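Local atomic coordinates of FprA (Mycobacterium tuberculosis, PDB entry 1LQT), a protein that transfers electrons between NADPH and ferredoxin through a bound FAD, and may supply electrons to cytochrome P450 systems. Residues L42-P45 / V49-G52; A124-V129 / V322-V327; G130-H135 / A159-R164. All coordinates share one frame; numbering follows the deposited sequence. Where two conformers were deposited one is given.

How the interactions relate
All three contacts are buried, and the evidence separates them by chemistry rather than by depth. Interaction 1 joins the loop after strand 34-40 to the short helix 48-51, beside the FAD; it is a local contact in which a methyl group meets a guanidinium face. Interactions 2 and 3 share helix 125-132. The first turns of that helix receive a tyrosine ring from strand 324-325, and its last turn sends a tyrosine to helix 157-167. Each of these two contacts uses a water on a tyrosine hydroxyl, and both touch the modified NADP. Interaction 1 meets interaction 2 through packing of Gly52 on Val129, and interaction 3 through packing of Leu42 on His135 and a weak hydrogen bond from Asn133 ND2 to Ser51 O.

Interaction 1. Residues L42-P45 / V49-G52; sequences LPTP and VRSG. With FAD (flavin-adenine dinucleotide), chain H.
The methyl CG2 of Thr44 sits over the centre of one face of the Arg50 guanidinium, 3.7 Å above its plane, while NH1 of the same group forms a salt bridge with Glu430. Both residues belong to the FAD-binding Rossmann-type domain: residues 42-45 are in the loop that follows strand 34-40, whereas residues 49-52 run off the end of the short helix 48-51. The two side chains run nearly perpendicular. Arg50 reaches over because its chain is extended from CG to NE, with CG anti to the backbone N (chi1 176°). Thr44 OG1 comes within 3.4 Å of Arg50 NE, but the angle is too poor for a hydrogen bond, so the pair meets by van der Waals contact. Pro45 adds its backbone: its O lies 4.0 Å from Arg50 CD. Trp423 of helix 420-434 packs on Thr44, Pro45 and Arg50 alike, which ties the contact to the C-terminal part of the chain. Each segment also supplies a residue to the cofactor pocket. Leu42 CG is 4.0 Å from the ribose oxygen O2B of FAD. On the flavin side, Gly52 O comes to 3.4 Å from the methyl carbon C7M of FAD.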
loop_
_atom_site.group_PDB
_atom_site.type_symbol
_atom_site.label_atom_id
_atom_site.label_comp_id
_atom_site.label_asym_id
_atom_site.label_seq_id
_atom_site.Cartn_x
_atom_site.Cartn_y
_atom_site.Cartn_z
ATOM N N LEU A 42 -12.381 -3.540 -5.974
ATOM C CA LEU A 42 -12.091 -2.995 -7.291
ATOM C C LEU A 42 -12.412 -4.017 -8.362
ATOM O O LEU A 42 -12.527 -5.208 -8.094
ATOM C CB LEU A 42 -10.598 -2.639 -7.382
ATOM C CG LEU A 42 -10.123 -1.643 -6.339
ATOM C CD1 LEU A 42 -8.651 -1.352 -6.562
ATOM C CD2 LEU A 42 -10.905 -0.355 -6.342
ATOM N N PRO A 43 -12.526 -3.593 -9.615
ATOM C CA PRO A 43 -12.683 -4.556 -10.701
ATOM C C PRO A 43 -11.448 -5.423 -10.935
ATOM O O PRO A 43 -11.536 -6.460 -11.589
ATOM C CB PRO A 43 -12.950 -3.659 -11.926
ATOM C CG PRO A 43 -13.546 -2.441 -11.333
ATOM C CD PRO A 43 -12.772 -2.217 -10.080
ATOM N N THR A 44 -10.308 -4.960 -10.439
ATOM C CA THR A 44 -9.016 -5.557 -10.699
ATOM C C THR A 44 -8.439 -6.159 -9.426
ATOM O O THR A 44 -8.552 -5.538 -8.377
ATOM C CB THR A 44 -8.043 -4.493 -11.230
ATOM O OG1 THR A 44 -7.895 -3.457 -10.236
ATOM C CG2 THR A 44 -8.550 -3.805 -12.485
ATOM N N PRO A 45 -7.781 -7.309 -9.535
ATOM C CA PRO A 45 -7.134 -7.943 -8.387
ATOM C C PRO A 45 -5.757 -7.354 -8.138
ATOM O O PRO A 45 -5.268 -6.478 -8.859
ATOM C CB PRO A 45 -7.024 -9.400 -8.838
ATOM C CG PRO A 45 -6.742 -9.261 -10.333
ATOM C CD PRO A 45 -7.618 -8.118 -10.754
ATOM N N VAL A 49 -0.030 -4.569 -5.092
ATOM C CA VAL A 49 0.924 -4.984 -6.119
ATOM C C VAL A 49 0.633 -4.191 -7.405
ATOM O O VAL A 49 1.553 -3.810 -8.122
ATOM C CB VAL A 49 0.897 -6.497 -6.340
ATOM C CG1 VAL A 49 1.663 -6.929 -7.571
ATOM C CG2 VAL A 49 1.411 -7.218 -5.118
ATOM N N ARG A 50 -0.627 -3.999 -7.722
ATOM C CA ARG A 50 -1.050 -3.167 -8.835
ATOM C C ARG A 50 -1.073 -1.684 -8.495
ATOM O O ARG A 50 -0.499 -0.880 -9.237
ATOM C CB ARG A 50 -2.428 -3.622 -9.323
ATOM C CG ARG A 50 -3.008 -2.753 -10.416
ATOM C CD ARG A 50 -4.385 -3.160 -10.820
ATOM N NE ARG A 50 -5.073 -2.163 -11.606
ATOM C CZ ARG A 50 -5.228 -2.176 -12.942
ATOM N NH1 ARG A 50 -4.715 -3.138 -13.674
ATOM N NH2 ARG A 50 -5.918 -1.221 -13.521
ATOM N N SER A 51 -1.696 -1.300 -7.380
ATOM C CA SER A 51 -1.981 0.110 -7.146
ATOM C C SER A 51 -1.011 0.860 -6.254
ATOM O O SER A 51 -1.139 2.067 -6.134
ATOM C CB SER A 51 -3.370 0.280 -6.594
ATOM O OG SER A 51 -3.470 -0.127 -5.237
ATOM N N GLY A 52 -0.098 0.134 -5.636
ATOM C CA GLY A 52 0.840 0.711 -4.690
ATOM C C GLY A 52 2.266 0.744 -5.188
ATOM O O GLY A 52 2.849 1.802 -5.324
HETATM P PA FAD H . -3.382 -4.835 -0.084
HETATM O O1A FAD H . -3.662 -3.418 0.214
HETATM O O2A FAD H . -2.324 -5.194 -1.062
HETATM O O5B FAD H . -4.729 -5.527 -0.601
HETATM C C5B FAD H . -5.977 -5.225 0.034
HETATM C C4B FAD H . -7.065 -5.529 -0.989
HETATM O O4B FAD H . -8.309 -5.519 -0.291
HETATM C C3B FAD H . -7.175 -4.492 -2.113
HETATM O O3B FAD H . -7.247 -5.091 -3.387
HETATM C C2B FAD H . -8.424 -3.736 -1.747
HETATM O O2B FAD H . -9.087 -3.094 -2.811
HETATM C C1B FAD H . -9.262 -4.832 -1.079
HETATM N N9A FAD H . -10.315 -4.346 -0.197
HETATM C C8A FAD H . -10.179 -3.402 0.784
HETATM N N7A FAD H . -11.319 -3.186 1.429
HETATM C C5A FAD H . -12.238 -4.008 0.806
HETATM C C6A FAD H . -13.602 -4.208 1.033
HETATM N N6A FAD H . -14.287 -3.614 1.998
HETATM N N1A FAD H . -14.230 -5.115 0.236
HETATM C C2A FAD H . -13.523 -5.775 -0.720
HETATM N N3A FAD H . -12.218 -5.635 -0.986
HETATM C C4A FAD H . -11.619 -4.739 -0.195
HETATM N N1 FAD H . 6.288 -4.290 -1.152
HETATM C C2 FAD H . 7.318 -4.835 -1.859
HETATM O O2 FAD H . 7.708 -5.965 -1.633
HETATM N N3 FAD H . 7.940 -4.069 -2.832
HETATM C C4 FAD H . 7.534 -2.818 -3.194
HETATM O O4 FAD H . 8.115 -2.193 -4.109
HETATM C C4X FAD H . 6.442 -2.285 -2.499
HETATM N N5 FAD H . 5.954 -1.038 -2.819
HETATM C C5X FAD H . 4.910 -0.512 -2.103
HETATM C C6 FAD H . 4.437 0.743 -2.399
HETATM C C7 FAD H . 3.438 1.348 -1.657
HETATM C C7M FAD H . 2.939 2.717 -2.030
HETATM C C8 FAD H . 2.875 0.629 -0.596
HETATM C C8M FAD H . 1.802 1.244 0.260
HETATM C C9 FAD H . 3.326 -0.654 -0.296
HETATM C C9A FAD H . 4.342 -1.241 -1.038
HETATM N N10 FAD H . 4.826 -2.520 -0.740
HETATM C C10 FAD H . 5.853 -3.051 -1.480
HETATM C "C1'" FAD H . 4.224 -3.358 0.337
HETATM C "C2'" FAD H . 3.062 -4.197 -0.192
HETATM O "O2'" FAD H . 2.240 -3.365 -0.973
HETATM C "C3'" FAD H . 2.264 -4.780 0.989
HETATM O "O3'" FAD H . 3.079 -5.649 1.769
HETATM C "C4'" FAD H . 1.077 -5.663 0.604
HETATM O "O4'" FAD H . 0.446 -5.200 -0.587
HETATM C "C5'" FAD H . 0.060 -5.719 1.745
HETATM O "O5'" FAD H . -0.881 -6.727 1.355
HETATM P P FAD H . -2.375 -6.816 1.884
HETATM O O1P FAD H . -2.918 -8.021 1.219
HETATM O O2P FAD H . -2.476 -6.735 3.373
HETATM O O3P FAD H . -3.105 -5.507 1.364
#

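Interaction 2. Residues A124-V129 / V322-V327; sequences AAVDFV and VGYRGV. With ODP (4-oxo-nicotinamide-adenine dinucleotide phosphate), chain I.
Strand 324-325, which pairs antiparallel with strand 108-109, belongs to a segment that touches the modified NADP through Val322 and Gly323 and FAD through Tyr324. From it Tyr324 leans its ring against the start of helix 125-132, within the dinucleotide-binding core of this ferredoxin reductase. The evidence is a CH-pi contact: Val126 CG2 stands 3.4 Å from the centroid of the Tyr324 ring and only 2° off the ring normal, so the methyl is centred on the face. Its distances to the six ring carbons are accordingly nearly equal. The other methyl, Val126 CG1, reaches CE2 of Tyr324 at 4.0 Å. The phenol end goes further along the helix, Tyr324 OH lying 3.7 Å from Val129 CB. A water bridges the two segments, donating to Val126 O at 2.8 Å and hydrogen-bonding to Tyr324 OH at 2.7 Å. On the strand side, Val322 CA comes to 3.4 Å from O4B of the modified NADP, and Val322 CG1 meets its adenine at C4A, 3.4 Å away. FAD also touches Val129. The mixed character of the contact implies that the tyrosine packs on the helix through its apolar face while its hydroxyl keeps a polar partner in a buried setting.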
loop_
_atom_site.group_PDB
_atom_site.type_symbol
_atom_site.label_atom_id
_atom_site.label_comp_id
_atom_site.label_asym_id
_atom_site.label_seq_id
_atom_site.Cartn_x
_atom_site.Cartn_y
_atom_site.Cartn_z
ATOM N N ALA A 124 -2.054 13.135 1.285
ATOM C CA ALA A 124 -1.337 11.965 1.742
ATOM C C ALA A 124 -0.705 11.237 0.592
ATOM O O ALA A 124 -1.175 11.271 -0.536
ATOM C CB ALA A 124 -2.267 11.004 2.485
ATOM N N ALA A 125 0.347 10.508 0.886
ATOM C CA ALA A 125 0.909 9.622 -0.091
ATOM C C ALA A 125 -0.110 8.601 -0.572
ATOM O O ALA A 125 -0.111 8.233 -1.741
ATOM C CB ALA A 125 2.172 8.938 0.416
ATOM N N VAL A 126 -0.975 8.127 0.328
ATOM C CA VAL A 126 -2.019 7.205 -0.122
ATOM C C VAL A 126 -2.731 7.773 -1.367
ATOM O O VAL A 126 -2.952 7.082 -2.354
ATOM C CB VAL A 126 -3.047 6.952 0.990
ATOM C CG1 VAL A 126 -4.144 6.033 0.494
ATOM C CG2 VAL A 126 -2.356 6.336 2.204
ATOM N N ASP A 127 -3.142 9.029 -1.280
ATOM C CA ASP A 127 -3.896 9.642 -2.349
ATOM C C ASP A 127 -3.008 9.962 -3.559
ATOM O O ASP A 127 -3.474 9.852 -4.680
ATOM C CB ASP A 127 -4.617 10.898 -1.890
ATOM C CG ASP A 127 -5.593 10.642 -0.786
ATOM O OD1 ASP A 127 -5.178 10.194 0.327
ATOM O OD2 ASP A 127 -6.804 10.904 -0.935
ATOM N N PHE A 128 -1.764 10.383 -3.358
ATOM C CA PHE A 128 -0.881 10.672 -4.465
ATOM C C PHE A 128 -0.511 9.421 -5.244
ATOM O O PHE A 128 -0.574 9.404 -6.470
ATOM C CB PHE A 128 0.367 11.404 -3.952
ATOM C CG PHE A 128 1.270 11.859 -5.061
ATOM C CD1 PHE A 128 0.860 12.800 -5.961
ATOM C CD2 PHE A 128 2.550 11.358 -5.174
ATOM C CE1 PHE A 128 1.695 13.214 -6.994
ATOM C CE2 PHE A 128 3.362 11.785 -6.203
ATOM C CZ PHE A 128 2.920 12.683 -7.093
ATOM N N VAL A 129 -0.122 8.381 -4.525
ATOM C CA VAL A 129 0.188 7.090 -5.090
ATOM C C VAL A 129 -1.018 6.509 -5.810
ATOM O O VAL A 129 -0.926 6.005 -6.935
ATOM C CB VAL A 129 0.681 6.118 -4.010
ATOM C CG1 VAL A 129 0.852 4.712 -4.581
ATOM C CG2 VAL A 129 1.988 6.603 -3.366
ATOM N N VAL A 322 3.368 9.316 6.054
ATOM C CA VAL A 322 3.552 8.953 7.446
ATOM C C VAL A 322 2.804 7.691 7.801
ATOM O O VAL A 322 2.508 7.435 8.969
ATOM C CB VAL A 322 3.329 10.120 8.410
ATOM C CG1 VAL A 322 4.288 11.235 8.087
ATOM C CG2 VAL A 322 1.885 10.641 8.399
ATOM N N GLY A 323 2.519 6.896 6.786
ATOM C CA GLY A 323 1.901 5.590 6.936
ATOM C C GLY A 323 0.519 5.522 6.358
ATOM O O GLY A 323 -0.234 6.490 6.351
ATOM N N TYR A 324 0.216 4.342 5.843
ATOM C CA TYR A 324 -1.150 3.973 5.482
ATOM C C TYR A 324 -1.908 3.666 6.801
ATOM O O TYR A 324 -1.305 3.583 7.853
ATOM C CB TYR A 324 -1.149 2.779 4.528
ATOM C CG TYR A 324 -0.843 3.157 3.086
ATOM C CD1 TYR A 324 0.275 3.904 2.709
ATOM C CD2 TYR A 324 -1.685 2.731 2.076
ATOM C CE1 TYR A 324 0.494 4.250 1.379
ATOM C CE2 TYR A 324 -1.464 3.061 0.730
ATOM C CZ TYR A 324 -0.393 3.828 0.394
ATOM O OH TYR A 324 -0.134 4.194 -0.900
ATOM N N ARG A 325 -3.211 3.449 6.704
ATOM C CA ARG A 325 -4.061 3.257 7.855
ATOM C C ARG A 325 -5.285 2.450 7.468
ATOM O O ARG A 325 -5.920 2.719 6.471
ATOM C CB ARG A 325 -4.475 4.622 8.430
ATOM C CG ARG A 325 -5.327 4.556 9.660
ATOM C CD ARG A 325 -5.517 5.927 10.272
ATOM N NE ARG A 325 -6.668 5.966 11.157
ATOM C CZ ARG A 325 -6.736 5.386 12.342
ATOM N NH1 ARG A 325 -5.684 4.771 12.878
ATOM N NH2 ARG A 325 -7.891 5.422 12.992
ATOM N N GLY A 326 -5.639 1.490 8.308
ATOM C CA GLY A 326 -6.842 0.713 8.097
ATOM C C GLY A 326 -8.090 1.550 8.272
ATOM O O GLY A 326 -8.093 2.572 8.953
ATOM N N VAL A 327 -9.170 1.060 7.680
ATOM C CA VAL A 327 -10.472 1.654 7.760
ATOM C C VAL A 327 -11.393 0.623 8.418
ATOM O O VAL A 327 -11.325 -0.534 8.079
ATOM C CB VAL A 327 -10.971 1.998 6.339
ATOM C CG1 VAL A 327 -12.398 2.471 6.318
ATOM C CG2 VAL A 327 -10.026 3.027 5.690
HETATM O O1X ODP I . 9.758 8.233 13.526
HETATM P P2B ODP I . 9.098 7.136 12.748
HETATM O O2X ODP I . 9.990 5.941 12.483
HETATM O O3X ODP I . 7.760 6.712 13.332
HETATM O O2B ODP I . 8.808 7.835 11.323
HETATM C C2B ODP I . 7.863 7.317 10.393
HETATM C C3B ODP I . 8.458 6.628 9.187
HETATM O O3B ODP I . 9.613 7.325 8.743
HETATM C C1B ODP I . 7.129 8.445 9.765
HETATM N N9A ODP I . 6.157 9.133 10.577
HETATM C C8A ODP I . 5.053 8.616 11.208
HETATM N N7A ODP I . 4.347 9.553 11.812
HETATM C C5A ODP I . 5.000 10.739 11.574
HETATM C C4A ODP I . 6.137 10.471 10.809
HETATM N N3A ODP I . 7.017 11.403 10.366
HETATM C C2A ODP I . 6.720 12.658 10.747
HETATM N N1A ODP I . 5.629 13.014 11.481
HETATM C C6A ODP I . 4.754 12.053 11.903
HETATM N N6A ODP I . 3.663 12.466 12.563
HETATM O O4B ODP I . 6.476 7.834 8.667
HETATM C C4B ODP I . 7.350 6.820 8.151
HETATM C C5B ODP I . 6.557 5.574 7.888
HETATM O O5B ODP I . 7.396 4.664 7.217
HETATM P PA ODP I . 6.917 3.154 7.027
HETATM O O1A ODP I . 8.014 2.419 6.401
HETATM O O2A ODP I . 6.345 2.615 8.278
HETATM O O3 ODP I . 5.666 3.319 6.049
HETATM P PN ODP I . 5.542 3.532 4.440
HETATM O O1N ODP I . 6.633 4.392 3.930
HETATM O O2N ODP I . 4.128 3.923 4.258
HETATM O O5D ODP I . 5.807 2.087 3.868
HETATM C C5D ODP I . 4.869 1.028 4.191
HETATM C C4D ODP I . 5.553 -0.302 3.960
HETATM O O4D ODP I . 5.671 -0.610 2.576
HETATM C C1D ODP I . 7.036 -0.906 2.275
HETATM C C2D ODP I . 7.810 -0.259 3.344
HETATM O O2D ODP I . 9.142 -0.620 3.419
HETATM C C3D ODP I . 6.956 -0.355 4.553
HETATM O O3D ODP I . 7.194 -1.606 5.164
HETATM N N1N ODP I . 7.349 -0.668 0.910
HETATM C C2N ODP I . 8.447 -1.371 0.363
HETATM C C3N ODP I . 9.014 -0.894 -0.771
HETATM C C7N ODP I . 10.222 -1.717 -1.243
HETATM N N7N ODP I . 10.810 -1.280 -2.326
HETATM O O7N ODP I . 10.558 -2.709 -0.559
HETATM C C4N ODP I . 8.606 0.279 -1.423
HETATM O O99 ODP I . 9.179 0.761 -2.447
HETATM C C5N ODP I . 7.478 1.002 -0.818
HETATM C C6N ODP I . 6.880 0.512 0.364
HETATM O O HOH W 1 -2.481 4.335 -2.319
#

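Interaction 3. Residues G130-H135 / A159-R164; sequences GWYNAH and ALDVAR. With ODP (4-oxo-nicotinamide-adenine dinucleotide phosphate), chain I.
Tyr132 meets helix 157-167 with its phenol end, and the residues of that helix take different parts in what follows. Ala159 comes first and fits the alanine of a Rossmann-type GxGxxA pattern. Asp161, next to take part, makes the closest approach, its CB lying 3.5 Å from Tyr132 OH. Here the two side chains cross at about a right angle, and the ring and carboxylate planes are turned 65° apart. No direct hydrogen bond joins them; a water instead accepts from Tyr132 OH at 2.6 Å, lying at the ring edge and in its plane, and donates to Asp161 OD2 at 2.8 Å. With Tyr132 CG between the backbone N and the carbonyl carbon (chi1 70°), the ring is sent toward helix 157-167 and OH is placed beside Asp161 CB. Tyr132 leaves from the last turn of helix 125-132, which ends in a Schellman motif: Ala134, with positive phi, is the C-prime residue, His135 N bonds to Gly130 O and Ala134 N to Trp131 O. Asp161 also faces the nicotinamide end of the modified NADP, with OD1 3.5 Å from the oxo oxygen O99. Val162 follows, its N lying 4.1 Å from Tyr132 OH. Arg164 then grips Asp161 end-on, NH1 and NH2 both reaching OD1 at 2.9 Å in a salt bridge. NH1 meets the anti lone pair, whereas NH2 comes from above the carboxylate plane, 58° out of it, and NE pairs with Asp56.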
loop_
_atom_site.group_PDB
_atom_site.type_symbol
_atom_site.label_atom_id
_atom_site.label_comp_id
_atom_site.label_asym_id
_atom_site.label_seq_id
_atom_site.Cartn_x
_atom_site.Cartn_y
_atom_site.Cartn_z
ATOM N N GLY A 130 -2.168 6.517 -5.143
ATOM C CA GLY A 130 -3.356 6.014 -5.794
ATOM C C GLY A 130 -3.611 6.733 -7.110
ATOM O O GLY A 130 -3.981 6.131 -8.108
ATOM N N TRP A 131 -3.432 8.048 -7.090
ATOM C CA TRP A 131 -3.625 8.836 -8.293
ATOM C C TRP A 131 -2.616 8.470 -9.388
ATOM O O TRP A 131 -3.010 8.213 -10.524
ATOM C CB TRP A 131 -3.569 10.320 -7.928
ATOM C CG TRP A 131 -3.644 11.244 -9.084
ATOM C CD1 TRP A 131 -4.736 11.596 -9.810
ATOM C CD2 TRP A 131 -2.560 11.972 -9.631
ATOM N NE1 TRP A 131 -4.401 12.510 -10.778
ATOM C CE2 TRP A 131 -3.061 12.758 -10.682
ATOM C CE3 TRP A 131 -1.217 12.069 -9.313
ATOM C CZ2 TRP A 131 -2.239 13.612 -11.432
ATOM C CZ3 TRP A 131 -0.413 12.910 -10.044
ATOM C CH2 TRP A 131 -0.921 13.651 -11.081
ATOM N N TYR A 132 -1.335 8.403 -9.048
ATOM C CA TYR A 132 -0.371 8.112 -10.095
ATOM C C TYR A 132 -0.408 6.665 -10.569
ATOM O O TYR A 132 0.069 6.371 -11.655
ATOM C CB TYR A 132 1.039 8.610 -9.800
ATOM C CG TYR A 132 1.878 7.971 -8.715
ATOM C CD1 TYR A 132 2.187 6.642 -8.703
ATOM C CD2 TYR A 132 2.430 8.765 -7.724
ATOM C CE1 TYR A 132 3.051 6.109 -7.724
ATOM C CE2 TYR A 132 3.290 8.252 -6.774
ATOM C CZ TYR A 132 3.612 6.922 -6.771
ATOM O OH TYR A 132 4.491 6.460 -5.811
ATOM N N ASN A 133 -0.989 5.786 -9.760
ATOM C CA ASN A 133 -1.144 4.398 -10.153
ATOM C C ASN A 133 -2.541 4.049 -10.679
ATOM O O ASN A 133 -2.855 2.878 -10.853
ATOM C CB ASN A 133 -0.721 3.436 -9.046
ATOM C CG ASN A 133 0.749 3.132 -9.045
ATOM O OD1 ASN A 133 1.416 3.192 -10.097
ATOM N ND2 ASN A 133 1.256 2.735 -7.892
ATOM N N ALA A 134 -3.340 5.059 -10.970
ATOM C CA ALA A 134 -4.641 4.871 -11.625
ATOM C C ALA A 134 -5.610 4.052 -10.787
ATOM O O ALA A 134 -6.470 3.354 -11.318
ATOM C CB ALA A 134 -4.498 4.276 -13.017
ATOM N N HIS A 135 -5.523 4.161 -9.465
ATOM C CA HIS A 135 -6.525 3.554 -8.602
ATOM C C HIS A 135 -7.812 4.363 -8.764
ATOM O O HIS A 135 -7.793 5.577 -8.630
ATOM C CB HIS A 135 -6.031 3.627 -7.158
ATOM C CG HIS A 135 -6.896 2.914 -6.174
ATOM N ND1 HIS A 135 -8.236 3.199 -6.012
ATOM C CD2 HIS A 135 -6.587 1.924 -5.305
ATOM C CE1 HIS A 135 -8.702 2.395 -5.080
ATOM N NE2 HIS A 135 -7.726 1.627 -4.608
ATOM N N ALA A 159 7.886 7.342 0.973
ATOM C CA ALA A 159 8.368 8.702 0.779
ATOM C C ALA A 159 9.341 8.779 -0.397
ATOM O O ALA A 159 9.324 9.725 -1.160
ATOM C CB ALA A 159 9.039 9.226 2.033
ATOM N N LEU A 160 10.179 7.753 -0.526
ATOM C CA LEU A 160 11.083 7.703 -1.666
ATOM C C LEU A 160 10.311 7.538 -2.956
ATOM O O LEU A 160 10.646 8.194 -3.935
ATOM C CB LEU A 160 12.070 6.569 -1.515
ATOM C CG LEU A 160 12.967 6.630 -0.301
ATOM C CD1 LEU A 160 13.919 5.436 -0.292
ATOM C CD2 LEU A 160 13.736 7.935 -0.242
ATOM N N ASP A 161 9.307 6.671 -2.989
ATOM C CA ASP A 161 8.514 6.507 -4.200
ATOM C C ASP A 161 7.919 7.856 -4.620
ATOM O O ASP A 161 7.970 8.238 -5.787
ATOM C CB ASP A 161 7.368 5.524 -3.991
ATOM C CG ASP A 161 7.760 4.059 -3.975
ATOM O OD1 ASP A 161 8.924 3.727 -4.201
ATOM O OD2 ASP A 161 6.857 3.214 -3.775
ATOM N N VAL A 162 7.327 8.581 -3.669
ATOM C CA VAL A 162 6.710 9.855 -3.994
ATOM C C VAL A 162 7.734 10.799 -4.593
ATOM O O VAL A 162 7.500 11.440 -5.615
ATOM C CB VAL A 162 6.064 10.457 -2.758
ATOM C CG1 VAL A 162 5.619 11.872 -2.975
ATOM C CG2 VAL A 162 4.880 9.607 -2.285
ATOM N N ALA A 163 8.891 10.888 -3.955
ATOM C CA ALA A 163 9.916 11.812 -4.408
ATOM C C ALA A 163 10.424 11.417 -5.803
ATOM O O ALA A 163 10.640 12.265 -6.653
ATOM C CB ALA A 163 11.034 11.838 -3.418
ATOM N N ARG A 164 10.608 10.121 -6.031
ATOM C CA ARG A 164 11.032 9.650 -7.357
ATOM C C ARG A 164 10.043 10.018 -8.430
ATOM O O ARG A 164 10.423 10.458 -9.507
ATOM C CB ARG A 164 11.216 8.148 -7.419
ATOM C CG ARG A 164 12.405 7.598 -6.726
ATOM C CD ARG A 164 12.899 6.207 -7.276
ATOM N NE ARG A 164 11.752 5.348 -7.522
ATOM C CZ ARG A 164 10.984 4.844 -6.554
ATOM N NH1 ARG A 164 11.348 4.902 -5.290
ATOM N NH2 ARG A 164 9.857 4.263 -6.920
HETATM O O1X ODP I . 9.758 8.233 13.526
HETATM P P2B ODP I . 9.098 7.136 12.748
HETATM O O2X ODP I . 9.990 5.941 12.483
HETATM O O3X ODP I . 7.760 6.712 13.332
HETATM O O2B ODP I . 8.808 7.835 11.323
HETATM C C2B ODP I . 7.863 7.317 10.393
HETATM C C3B ODP I . 8.458 6.628 9.187
HETATM O O3B ODP I . 9.613 7.325 8.743
HETATM C C1B ODP I . 7.129 8.445 9.765
HETATM N N9A ODP I . 6.157 9.133 10.577
HETATM C C8A ODP I . 5.053 8.616 11.208
HETATM N N7A ODP I . 4.347 9.553 11.812
HETATM C C5A ODP I . 5.000 10.739 11.574
HETATM C C4A ODP I . 6.137 10.471 10.809
HETATM N N3A ODP I . 7.017 11.403 10.366
HETATM C C2A ODP I . 6.720 12.658 10.747
HETATM N N1A ODP I . 5.629 13.014 11.481
HETATM C C6A ODP I . 4.754 12.053 11.903
HETATM N N6A ODP I . 3.663 12.466 12.563
HETATM O O4B ODP I . 6.476 7.834 8.667
HETATM C C4B ODP I . 7.350 6.820 8.151
HETATM C C5B ODP I . 6.557 5.574 7.888
HETATM O O5B ODP I . 7.396 4.664 7.217
HETATM P PA ODP I . 6.917 3.154 7.027
HETATM O O1A ODP I . 8.014 2.419 6.401
HETATM O O2A ODP I . 6.345 2.615 8.278
HETATM O O3 ODP I . 5.666 3.319 6.049
HETATM P PN ODP I . 5.542 3.532 4.440
HETATM O O1N ODP I . 6.633 4.392 3.930
HETATM O O2N ODP I . 4.128 3.923 4.258
HETATM O O5D ODP I . 5.807 2.087 3.868
HETATM C C5D ODP I . 4.869 1.028 4.191
HETATM C C4D ODP I . 5.553 -0.302 3.960
HETATM O O4D ODP I . 5.671 -0.610 2.576
HETATM C C1D ODP I . 7.036 -0.906 2.275
HETATM C C2D ODP I . 7.810 -0.259 3.344
HETATM O O2D ODP I . 9.142 -0.620 3.419
HETATM C C3D ODP I . 6.956 -0.355 4.553
HETATM O O3D ODP I . 7.194 -1.606 5.164
HETATM N N1N ODP I . 7.349 -0.668 0.910
HETATM C C2N ODP I . 8.447 -1.371 0.363
HETATM C C3N ODP I . 9.014 -0.894 -0.771
HETATM C C7N ODP I . 10.222 -1.717 -1.243
HETATM N N7N ODP I . 10.810 -1.280 -2.326
HETATM O O7N ODP I . 10.558 -2.709 -0.559
HETATM C C4N ODP I . 8.606 0.279 -1.423
HETATM O O99 ODP I . 9.179 0.761 -2.447
HETATM C C5N ODP I . 7.478 1.002 -0.818
HETATM C C6N ODP I . 6.880 0.512 0.364
HETATM O O HOH W 2 4.608 3.904 -5.235
#